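Local coordinates for uncharacterized protein (Bacteroides ovatus, PDB 4IRT) that is of unknown function but, as a BNR-repeat protein with a probable beta-propeller fold, is a putative neuraminidase, at residues H207-A212 / P264-Y269; T268-P273 / R281-D286; P317-V320 / E325-Y328. One frame throughout, in Å; residues are numbered along the deposited sequence.

Contact 1: residues H207-A212 / P264-Y269; sequences HDICYA and PYIATY
The side chains of Y211 and P264 cross at about a right angle, with Y211 CE1 3.5 Å from P264 CB and Y211 OH 3.6 Å from P264 CG. A chi1 of 176° sets Y211 CG opposite its own backbone N and carries the ring across the proline. The rigid, compact proline suits this place because it offers CB and CG to the ring without needing a polar partner. Next along the strands the meeting is between branched aliphatics. I209 and I266 slide past each other in opposite directions, so that I209 CG2 rests against I266 CD1 at 4.0 Å. The other arm of I209 goes further: its CD1 meets T268 CG2 tip to tip at 3.8 Å. The methyl of T268 thus serves the apolar layer, and the two arms of one isoleucine fill two positions of it. No hydrogen bond crosses; the axes of the two strand segments approach no closer than 10.1 Å and their directions are 151° apart, so this is side-chain packing between two sheets and not pairing within one. The phenolic oxygen of Y211 has polar company of its own in H192 ND1 and R213 NH1, a good reason for tyrosine at this buried site. A leucine in place of Y211 would probably leave P264 without its flat partner and those two nitrogens without the hydroxyl they share. Strand 206-214 lies in the sheet built from 178-185, 191-198 and 239-242, whereas 264-271 lies in the following one. H192 and S194 of strand 191-198 extend the interface to P264 and I266, and W290 of strand 290-294 meets the Y211 ring edge-to-face, consistent with two adjacent propeller blades packed face against face.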
# COMPACT_ATOMS: atom_id res chain seq x y z
N HIS A 207 -18.29 -4.46 -1.24
CA HIS A 207 -19.05 -4.11 -0.06
C HIS A 207 -18.30 -4.42 1.22
O HIS A 207 -17.51 -5.37 1.26
CB HIS A 207 -20.41 -4.83 -0.08
CG HIS A 207 -20.32 -6.33 -0.11
ND1 HIS A 207 -20.37 -7.10 1.03
CD2 HIS A 207 -20.23 -7.19 -1.15
CE1 HIS A 207 -20.31 -8.38 0.69
NE2 HIS A 207 -20.22 -8.46 -0.62
N ASP A 208 -18.57 -3.60 2.24
CA ASP A 208 -18.08 -3.76 3.61
C ASP A 208 -16.57 -3.52 3.79
O ASP A 208 -15.80 -3.59 2.83
CB ASP A 208 -18.45 -5.16 4.16
CG ASP A 208 -19.95 -5.37 4.22
OD1 ASP A 208 -20.68 -4.49 4.74
OD2 ASP A 208 -20.42 -6.43 3.73
N ILE A 209 -16.20 -3.18 5.02
CA ILE A 209 -14.82 -3.12 5.48
C ILE A 209 -14.67 -4.00 6.70
O ILE A 209 -15.33 -3.77 7.74
CB ILE A 209 -14.38 -1.67 5.82
CG1 ILE A 209 -14.66 -0.74 4.62
CG2 ILE A 209 -12.89 -1.66 6.19
CD1 ILE A 209 -14.19 0.70 4.77
N CYS A 210 -13.79 -4.98 6.60
CA CYS A 210 -13.58 -5.98 7.64
C CYS A 210 -12.16 -5.88 8.21
O CYS A 210 -11.29 -5.27 7.62
CB CYS A 210 -13.81 -7.40 7.09
SG CYS A 210 -15.51 -7.71 6.48
N TYR A 211 -11.90 -6.51 9.36
CA TYR A 211 -10.66 -6.29 10.09
C TYR A 211 -10.24 -7.53 10.86
O TYR A 211 -11.07 -8.23 11.40
CB TYR A 211 -10.85 -5.13 11.06
CG TYR A 211 -9.64 -4.90 11.94
CD1 TYR A 211 -8.55 -4.17 11.47
CD2 TYR A 211 -9.59 -5.38 13.23
CE1 TYR A 211 -7.43 -3.96 12.26
CE2 TYR A 211 -8.47 -5.20 14.02
CZ TYR A 211 -7.40 -4.46 13.55
OH TYR A 211 -6.30 -4.21 14.34
N ALA A 212 -8.93 -7.75 10.95
CA ALA A 212 -8.36 -8.71 11.85
C ALA A 212 -6.96 -8.28 12.21
O ALA A 212 -6.36 -7.48 11.50
CB ALA A 212 -8.33 -10.09 11.21
N PRO A 264 -6.04 0.68 14.97
CA PRO A 264 -5.99 0.67 13.50
C PRO A 264 -6.78 1.81 12.89
O PRO A 264 -7.84 2.17 13.41
CB PRO A 264 -6.67 -0.65 13.12
CG PRO A 264 -7.68 -0.85 14.26
CD PRO A 264 -6.93 -0.37 15.49
N TYR A 265 -6.27 2.30 11.76
CA TYR A 265 -6.87 3.36 10.98
C TYR A 265 -6.89 2.93 9.52
O TYR A 265 -5.89 2.44 9.02
CB TYR A 265 -6.04 4.64 11.06
CG TYR A 265 -6.03 5.27 12.42
CD1 TYR A 265 -5.27 4.72 13.42
CD2 TYR A 265 -6.77 6.40 12.69
CE1 TYR A 265 -5.23 5.29 14.69
CE2 TYR A 265 -6.76 6.98 13.95
CZ TYR A 265 -5.99 6.41 14.95
OH TYR A 265 -5.94 6.96 16.21
N ILE A 266 -8.04 3.09 8.85
CA ILE A 266 -8.20 2.64 7.45
C ILE A 266 -8.66 3.81 6.59
O ILE A 266 -9.61 4.47 6.94
CB ILE A 266 -9.24 1.52 7.35
CG1 ILE A 266 -8.84 0.34 8.24
CG2 ILE A 266 -9.43 1.10 5.88
CD1 ILE A 266 -9.97 -0.60 8.68
N ALA A 267 -7.97 4.07 5.48
CA ALA A 267 -8.28 5.20 4.60
C ALA A 267 -8.85 4.71 3.28
O ALA A 267 -8.29 3.81 2.63
CB ALA A 267 -7.04 6.04 4.35
N THR A 268 -9.98 5.27 2.89
CA THR A 268 -10.67 4.85 1.69
C THR A 268 -11.65 5.92 1.26
O THR A 268 -11.54 7.09 1.69
CB THR A 268 -11.35 3.45 1.86
OG1 THR A 268 -11.86 3.02 0.60
CG2 THR A 268 -12.52 3.50 2.87
N TYR A 269 -12.57 5.56 0.35
CA TYR A 269 -13.64 6.45 -0.05
C TYR A 269 -14.93 5.70 -0.42
O TYR A 269 -14.92 4.52 -0.75
CB TYR A 269 -13.22 7.43 -1.16
CG TYR A 269 -12.84 6.85 -2.53
CD1 TYR A 269 -13.81 6.37 -3.40
CD2 TYR A 269 -11.51 6.83 -2.94
CE1 TYR A 269 -13.46 5.86 -4.65
CE2 TYR A 269 -11.13 6.33 -4.21
CZ TYR A 269 -12.10 5.84 -5.04
OH TYR A 269 -11.78 5.35 -6.29

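Contact 2: residues T268-P273 / R281-D286; sequences TYWREP and RIVWND
The side chain of R281 lies over the W270 indole in a beta hairpin, the antiparallel turn-back of strands 264-271 and 278-285. T268 and R281 form the hydrogen-bonded pair here, the R281 N to T268 O bond measuring 2.8 Å. The tight part is the stack: the guanidinium lies flat on the indole, planes 10° apart and centres 3.9 Å apart, a cation-pi contact. R281 bends at chi2 (-74°), which folds its chain over the ring; CG sits 3.4 Å above the centre of the six-membered ring in a CH-pi contact. V283 CG2 touches W270 CH2 at the ring edge. Arginine suits the site because its alkyl stem and its charged plane can both lie on one aromatic face. The looser side is the loop, with partly exposed E272 and exposed P273. Even there R281 forms a salt bridge to the E272 carboxylate, which lies at the edge of the guanidinium, planes 46° apart. Two oxygens each accept two hydrogen bonds from R281: W270 O from NE and NH2, which come from above its carbonyl plane, and E272 OE1 from NH1 at 2.9 Å and NH2 at 2.7 Å.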
# COMPACT_ATOMS: atom_id res chain seq x y z
N THR A 268 -9.98 5.27 2.89
CA THR A 268 -10.67 4.85 1.69
C THR A 268 -11.65 5.92 1.26
O THR A 268 -11.54 7.09 1.69
CB THR A 268 -11.35 3.45 1.86
OG1 THR A 268 -11.86 3.02 0.60
CG2 THR A 268 -12.52 3.50 2.87
N TYR A 269 -12.57 5.56 0.35
CA TYR A 269 -13.64 6.45 -0.05
C TYR A 269 -14.93 5.70 -0.42
O TYR A 269 -14.92 4.52 -0.75
CB TYR A 269 -13.22 7.43 -1.16
CG TYR A 269 -12.84 6.85 -2.53
CD1 TYR A 269 -13.81 6.37 -3.40
CD2 TYR A 269 -11.51 6.83 -2.94
CE1 TYR A 269 -13.46 5.86 -4.65
CE2 TYR A 269 -11.13 6.33 -4.21
CZ TYR A 269 -12.10 5.84 -5.04
OH TYR A 269 -11.78 5.35 -6.29
N TRP A 270 -16.05 6.41 -0.30
CA TRP A 270 -17.37 5.97 -0.74
C TRP A 270 -18.34 7.17 -0.70
O TRP A 270 -18.03 8.20 -0.10
CB TRP A 270 -17.86 4.77 0.12
CG TRP A 270 -18.21 5.13 1.58
CD1 TRP A 270 -19.37 5.69 2.04
CD2 TRP A 270 -17.41 4.87 2.75
NE1 TRP A 270 -19.33 5.83 3.40
CE2 TRP A 270 -18.14 5.35 3.86
CE3 TRP A 270 -16.17 4.27 2.96
CZ2 TRP A 270 -17.65 5.26 5.16
CZ3 TRP A 270 -15.67 4.21 4.26
CH2 TRP A 270 -16.41 4.69 5.32
N ARG A 271 -19.51 7.04 -1.32
CA ARG A 271 -20.48 8.15 -1.37
C ARG A 271 -21.50 8.16 -0.22
O ARG A 271 -21.79 7.13 0.40
CB ARG A 271 -21.25 8.19 -2.70
CG ARG A 271 -22.26 7.06 -2.93
CD ARG A 271 -23.07 7.27 -4.22
NE ARG A 271 -23.92 6.10 -4.44
CZ ARG A 271 -25.12 5.92 -3.87
NH1 ARG A 271 -25.64 6.83 -3.06
NH2 ARG A 271 -25.80 4.79 -4.09
N GLU A 272 -22.00 9.35 0.09
CA GLU A 272 -23.19 9.47 0.94
C GLU A 272 -24.42 8.86 0.24
O GLU A 272 -24.51 8.86 -0.99
CB GLU A 272 -23.45 10.95 1.28
CG GLU A 272 -22.39 11.60 2.12
CD GLU A 272 -22.30 10.99 3.51
OE1 GLU A 272 -21.70 9.90 3.66
OE2 GLU A 272 -22.85 11.62 4.44
N PRO A 273 -25.41 8.37 1.03
CA PRO A 273 -26.58 7.77 0.41
C PRO A 273 -27.33 8.76 -0.48
O PRO A 273 -27.73 8.40 -1.60
CB PRO A 273 -27.46 7.33 1.59
CG PRO A 273 -26.73 7.71 2.84
CD PRO A 273 -25.37 8.20 2.49
N ARG A 281 -12.75 9.08 3.30
CA ARG A 281 -13.14 8.62 4.61
C ARG A 281 -11.96 8.10 5.39
O ARG A 281 -11.01 7.59 4.82
CB ARG A 281 -14.09 7.42 4.47
CG ARG A 281 -15.21 7.66 3.49
CD ARG A 281 -16.29 8.58 4.03
NE ARG A 281 -17.32 8.83 3.00
CZ ARG A 281 -18.58 9.18 3.24
NH1 ARG A 281 -18.98 9.37 4.49
NH2 ARG A 281 -19.44 9.37 2.24
N ILE A 282 -12.07 8.16 6.71
CA ILE A 282 -11.23 7.38 7.60
C ILE A 282 -12.11 6.54 8.55
O ILE A 282 -13.15 7.01 9.03
CB ILE A 282 -10.23 8.30 8.36
CG1 ILE A 282 -9.14 7.47 9.02
CG2 ILE A 282 -10.93 9.20 9.37
CD1 ILE A 282 -7.91 8.27 9.39
N VAL A 283 -11.69 5.31 8.80
CA VAL A 283 -12.36 4.38 9.72
C VAL A 283 -11.30 3.92 10.70
O VAL A 283 -10.23 3.48 10.30
CB VAL A 283 -12.93 3.20 8.94
CG1 VAL A 283 -13.49 2.10 9.83
CG2 VAL A 283 -13.95 3.66 7.91
N TRP A 284 -11.59 3.98 11.99
CA TRP A 284 -10.62 3.57 13.00
C TRP A 284 -11.29 3.04 14.25
O TRP A 284 -12.49 3.27 14.47
CB TRP A 284 -9.70 4.75 13.36
CG TRP A 284 -10.31 5.78 14.31
CD1 TRP A 284 -10.09 5.89 15.67
CD2 TRP A 284 -11.23 6.83 13.97
NE1 TRP A 284 -10.83 6.94 16.18
CE2 TRP A 284 -11.54 7.52 15.17
CE3 TRP A 284 -11.84 7.24 12.78
CZ2 TRP A 284 -12.40 8.60 15.20
CZ3 TRP A 284 -12.68 8.33 12.82
CH2 TRP A 284 -12.97 8.99 14.04
N ASN A 285 -10.52 2.30 15.03
CA ASN A 285 -11.00 1.68 16.25
C ASN A 285 -10.17 2.19 17.41
O ASN A 285 -8.95 2.24 17.29
CB ASN A 285 -10.87 0.16 16.17
CG ASN A 285 -11.48 -0.55 17.37
OD1 ASN A 285 -10.83 -0.72 18.40
ND2 ASN A 285 -12.75 -0.93 17.24
N ASP A 286 -10.83 2.62 18.47
CA ASP A 286 -10.18 3.27 19.63
C ASP A 286 -9.86 2.29 20.77
O ASP A 286 -9.41 2.69 21.87
CB ASP A 286 -11.01 4.47 20.11
CG ASP A 286 -12.37 4.08 20.64
OD1 ASP A 286 -12.60 2.88 20.92
OD2 ASP A 286 -13.23 4.99 20.77

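Contact 3: residues P317-V320 / E325-Y328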
# COMPACT_ATOMS: atom_id res chain seq x y z
N PRO A 317 -6.05 6.66 -1.01
CA PRO A 317 -5.25 7.44 -0.09
C PRO A 317 -4.23 6.70 0.76
O PRO A 317 -4.28 5.47 0.91
CB PRO A 317 -6.32 8.06 0.80
CG PRO A 317 -7.34 6.99 0.91
CD PRO A 317 -7.41 6.41 -0.48
N ARG A 318 -3.33 7.48 1.35
CA ARG A 318 -2.43 6.98 2.42
C ARG A 318 -2.59 7.87 3.64
O ARG A 318 -3.02 9.02 3.51
CB ARG A 318 -0.96 6.99 1.99
CG ARG A 318 -0.55 6.04 0.87
CD ARG A 318 -0.15 4.71 1.40
NE ARG A 318 0.36 3.72 0.44
CZ ARG A 318 1.51 3.09 0.57
NH1 ARG A 318 2.37 3.38 1.55
NH2 ARG A 318 1.85 2.17 -0.32
N ILE A 319 -2.24 7.34 4.80
CA ILE A 319 -2.31 8.07 6.06
C ILE A 319 -1.11 7.75 6.95
O ILE A 319 -0.55 6.63 6.91
CB ILE A 319 -3.58 7.74 6.87
CG1 ILE A 319 -3.79 6.21 6.98
CG2 ILE A 319 -4.80 8.42 6.30
CD1 ILE A 319 -4.89 5.83 7.96
N VAL A 320 -0.73 8.71 7.77
CA VAL A 320 0.08 8.41 8.96
C VAL A 320 -0.60 9.06 10.16
O VAL A 320 -1.31 10.07 10.01
CB VAL A 320 1.55 8.84 8.82
CG1 VAL A 320 2.23 8.04 7.71
CG2 VAL A 320 1.69 10.35 8.62
N GLU A 325 -3.66 12.32 15.89
CA GLU A 325 -3.43 13.32 14.86
C GLU A 325 -3.20 12.58 13.53
O GLU A 325 -2.46 11.63 13.47
CB GLU A 325 -2.26 14.19 15.23
CG GLU A 325 -1.89 15.20 14.18
CD GLU A 325 -0.80 16.15 14.66
OE1 GLU A 325 0.00 15.78 15.55
OE2 GLU A 325 -0.74 17.25 14.12
N VAL A 326 -3.87 13.03 12.48
CA VAL A 326 -3.86 12.33 11.21
C VAL A 326 -3.41 13.24 10.07
O VAL A 326 -3.91 14.35 9.92
CB VAL A 326 -5.27 11.77 10.87
CG1 VAL A 326 -5.27 11.13 9.50
CG2 VAL A 326 -5.71 10.77 11.92
N PHE A 327 -2.50 12.72 9.26
CA PHE A 327 -2.11 13.31 8.00
C PHE A 327 -2.57 12.36 6.88
O PHE A 327 -2.10 11.22 6.81
CB PHE A 327 -0.60 13.47 7.97
CG PHE A 327 -0.09 14.28 9.12
CD1 PHE A 327 0.17 13.68 10.34
CD2 PHE A 327 0.09 15.65 8.99
CE1 PHE A 327 0.63 14.42 11.42
CE2 PHE A 327 0.54 16.40 10.08
CZ PHE A 327 0.79 15.78 11.29
N TYR A 328 -3.42 12.89 6.01
CA TYR A 328 -4.17 12.10 5.02
C TYR A 328 -3.81 12.60 3.63
O TYR A 328 -4.12 13.74 3.25
CB TYR A 328 -5.64 12.29 5.32
CG TYR A 328 -6.63 11.35 4.65
CD1 TYR A 328 -6.94 11.49 3.30
CD2 TYR A 328 -7.31 10.38 5.40
CE1 TYR A 328 -7.85 10.66 2.70
CE2 TYR A 328 -8.22 9.54 4.80
CZ TYR A 328 -8.48 9.68 3.45
OH TYR A 328 -9.43 8.87 2.87
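I319 and Y328 face each other as a non-hydrogen-bonded antiparallel pair, with I319 CG2 only 3.3 Å from Y328 CD2. The isoleucine's CG1 takes the cramped slot between its backbone N and carbonyl carbon (chi1 48°), and CG2 is turned to the tyrosine. Further along the same ring P317 lies side by side with Y328, both pointing the same way, and P317 CB reaches Y328 CE1 at 3.6 Å. A proline and a beta-branched residue are apt here, since their stiff carbons meet the ring from the same side, I319 at CD2 and P317 at CE1 and the OH end, with little freedom to move. The next pair, V320 with F327, is hydrogen-bonded: V320 N to F327 O and F327 N to V320 O both span 3.0 Å, and the second is nearly straight at 175°. Their side chains meet on the opposite surface of the sheet, V320 CG2 touching F327 CB at 3.9 Å.

Outside this first shell, A267 of strand 264-271 touches P317, I319 and Y328, while I282 of strand 278-285 lies against I319 and V326.

The hydroxyl of Y328 donates to R281 O, so the one polar end of an otherwise apolar face reaches the neighbouring sheet and finds an acceptor there. Backbone bonds therefore close the hairpin, hydrocarbon packs it against the preceding sheet, and this buried phenol adds a directional bond that probably helps fix how the two sheets sit together.

In the fold
The sheet 255-258, 264-271, 278-285, 290-294 is the shared element: it holds the hairpin of contact 2, and its strand 264-271 also supplies one half of contact 1. The centres of these two lie about 8 Å apart, and they share T268 and Y269. Along the chain contact 1 opens first, contact 2 begins on the stretch where it ends, and contact 3, a hairpin in the sheet that begins with 318-322, follows, its centre about 14 Å from contact 1 and 13 Å from contact 2. P264, I266 and T268 face strand 206-214, whereas Y265 and A267 face strand 318-322. One sheet is thus packed between its sequence neighbours, as expected for successive propeller blades.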